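PDB 2WW8: CELL WALL surface anchor family protein from Streptococcus pneumoniae, which serves as an adhesin of the pneumococcal pilus and probably mediates attachment of the bacterium to host cells. Local coordinates for residues I161-S166 / H172-P177. Residues are numbered along the deposited sequence; the frame is centred on the assembly and turned at random.
Sequences IKVDGS and HKALNP
Lys-162 lays its aliphatic chain over one face of the His-172 imidazole, the two side chains crossing at about a right angle. CH-pi geometry supports the overlap: Lys-162 CB stands 3.8 Å from the ring centroid, 21° off the normal. With CG beside the backbone N (chi1 -63°), the extended chain takes CD across the ring, and NZ reaches a water that also contacts His-172 ND1. In the plane of the same ring, at its edge, lies Val-163 O, 3.3 Å from His-172 CD2. Val-163 O accepts from Ser-166 twice, from its backbone N and from Ser-166 OG at 2.6 Å, as the type II turn Val-163 to Ser-166 folds back; at Gly-165 a CB would jam against the carbonyl O of Asp-164, which calls for glycine. Val-163 CG2 packs against the side-chain carboxamide of Asn-176, 3.6 Å from its CG, and Asn-176 OD1 is held by Ile-193 N. Ile-161 and Asn-176 form a hydrogen-bonded antiparallel pair, Ile-161 N to Asn-176 O being nearly straight (171°). Lys-162 and Leu-175 follow as a non-hydrogen-bonded pair, side by side on one face. After Val-163 N to Ala-174 O (2.9 Å), the turn carries the chain out and brings Ser-166 O back to Lys-173 N, which lies above the carbonyl plane. Such pairing is characteristic of an antiparallel beta hairpin, here joining strands 157-162 and 171-184 through an irregular connection.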
loop_
_atom_site.group_PDB
_atom_site.type_symbol
_atom_site.label_atom_id
_atom_site.label_comp_id
_atom_site.label_asym_id
_atom_site.label_seq_id
_atom_site.Cartn_x
_atom_site.Cartn_y
_atom_site.Cartn_z
ATOM N N ILE A 161 13.179 4.175 -3.942
ATOM C CA ILE A 161 12.936 5.559 -3.527
ATOM C C ILE A 161 13.177 5.822 -2.037
ATOM O O ILE A 161 13.077 4.928 -1.179
ATOM C CB ILE A 161 11.519 6.027 -3.846
ATOM C CG1 ILE A 161 10.514 5.203 -3.029
ATOM C CG2 ILE A 161 11.310 5.984 -5.373
ATOM C CD1 ILE A 161 9.096 5.770 -3.100
ATOM N N LYS A 162 13.476 7.086 -1.751
ATOM C CA LYS A 162 13.727 7.543 -0.392
ATOM C C LYS A 162 12.519 7.405 0.510
ATOM O O LYS A 162 11.356 7.649 0.118
ATOM C CB LYS A 162 14.252 8.985 -0.439
ATOM C CG LYS A 162 15.581 9.085 -1.175
ATOM C CD LYS A 162 16.055 10.557 -1.335
ATOM C CE LYS A 162 16.983 10.695 -2.532
ATOM N NZ LYS A 162 17.644 12.040 -2.510
ATOM N N VAL A 163 12.795 6.952 1.728
ATOM C CA VAL A 163 11.724 6.639 2.668
ATOM C C VAL A 163 11.482 7.902 3.505
ATOM O O VAL A 163 12.438 8.502 4.024
ATOM C CB VAL A 163 12.129 5.476 3.581
ATOM C CG1 VAL A 163 11.119 5.334 4.735
ATOM C CG2 VAL A 163 12.286 4.135 2.803
ATOM N N ASP A 164 10.229 8.344 3.582
ATOM C CA ASP A 164 9.898 9.543 4.383
ATOM C C ASP A 164 10.030 9.221 5.873
ATOM O O ASP A 164 9.620 8.135 6.290
ATOM C CB ASP A 164 8.462 10.005 4.141
ATOM C CG ASP A 164 8.229 10.482 2.723
ATOM O OD1 ASP A 164 9.026 11.314 2.242
ATOM O OD2 ASP A 164 7.239 10.049 2.080
ATOM N N GLY A 165 10.583 10.156 6.640
ATOM C CA GLY A 165 10.942 9.962 8.038
ATOM C C GLY A 165 12.394 9.543 8.233
ATOM O O GLY A 165 12.854 9.433 9.374
ATOM N N SER A 166 13.110 9.269 7.137
ATOM C CA SER A 166 14.537 8.920 7.205
ATOM C C SER A 166 15.510 10.061 6.828
ATOM O O SER A 166 16.726 9.843 6.775
ATOM C CB SER A 166 14.824 7.624 6.436
ATOM O OG SER A 166 14.690 7.902 5.064
ATOM N N HIS A 172 18.978 11.096 2.916
ATOM C CA HIS A 172 18.104 10.059 3.451
ATOM C C HIS A 172 18.894 8.825 3.864
ATOM O O HIS A 172 19.888 8.434 3.231
ATOM C CB HIS A 172 17.017 9.708 2.433
ATOM C CG HIS A 172 15.919 10.717 2.344
ATOM N ND1 HIS A 172 16.083 11.959 1.765
ATOM C CD2 HIS A 172 14.630 10.669 2.763
ATOM C CE1 HIS A 172 14.949 12.638 1.833
ATOM N NE2 HIS A 172 14.049 11.872 2.426
ATOM N N LYS A 173 18.394 8.193 4.918
ATOM C CA LYS A 173 19.004 7.005 5.513
ATOM C C LYS A 173 18.398 5.662 5.063
ATOM O O LYS A 173 18.978 4.588 5.288
ATOM C CB LYS A 173 19.039 7.169 7.036
ATOM C CG LYS A 173 20.179 8.060 7.464
ATOM C CD LYS A 173 20.130 8.449 8.928
ATOM C CE LYS A 173 20.566 7.282 9.794
ATOM N NZ LYS A 173 20.914 7.713 11.185
ATOM N N ALA A 174 17.268 5.726 4.370
ATOM C CA ALA A 174 16.552 4.502 4.010
ATOM C C ALA A 174 15.808 4.646 2.695
ATOM O O ALA A 174 15.350 5.759 2.368
ATOM C CB ALA A 174 15.574 4.122 5.107
ATOM N N LEU A 175 15.696 3.507 2.004
ATOM C CA LEU A 175 15.092 3.349 0.662
ATOM C C LEU A 175 14.116 2.170 0.631
ATOM O O LEU A 175 14.410 1.077 1.160
ATOM C CB LEU A 175 16.131 3.130 -0.462
ATOM C CG LEU A 175 17.314 4.130 -0.509
ATOM C CD1 LEU A 175 18.423 3.659 -1.432
ATOM C CD2 LEU A 175 16.885 5.551 -0.882
ATOM N N ASN A 176 12.979 2.410 -0.017
ATOM C CA ASN A 176 11.995 1.385 -0.260
ATOM C C ASN A 176 11.941 1.120 -1.765
ATOM O O ASN A 176 12.194 2.019 -2.578
ATOM C CB ASN A 176 10.610 1.834 0.204
ATOM C CG ASN A 176 10.287 1.368 1.623
ATOM O OD1 ASN A 176 10.873 0.402 2.147
ATOM N ND2 ASN A 176 9.340 2.061 2.261
ATOM N N PRO A 177 11.573 -0.113 -2.115
ATOM C CA PRO A 177 11.197 -0.405 -3.485
ATOM C C PRO A 177 9.959 0.401 -3.810
ATOM O O PRO A 177 9.120 0.656 -2.921
ATOM C CB PRO A 177 10.764 -1.874 -3.455
ATOM C CG PRO A 177 10.690 -2.255 -2.009
ATOM C CD PRO A 177 11.550 -1.304 -1.231
HETATM O O HOH W 1 17.909 12.944 0.057
#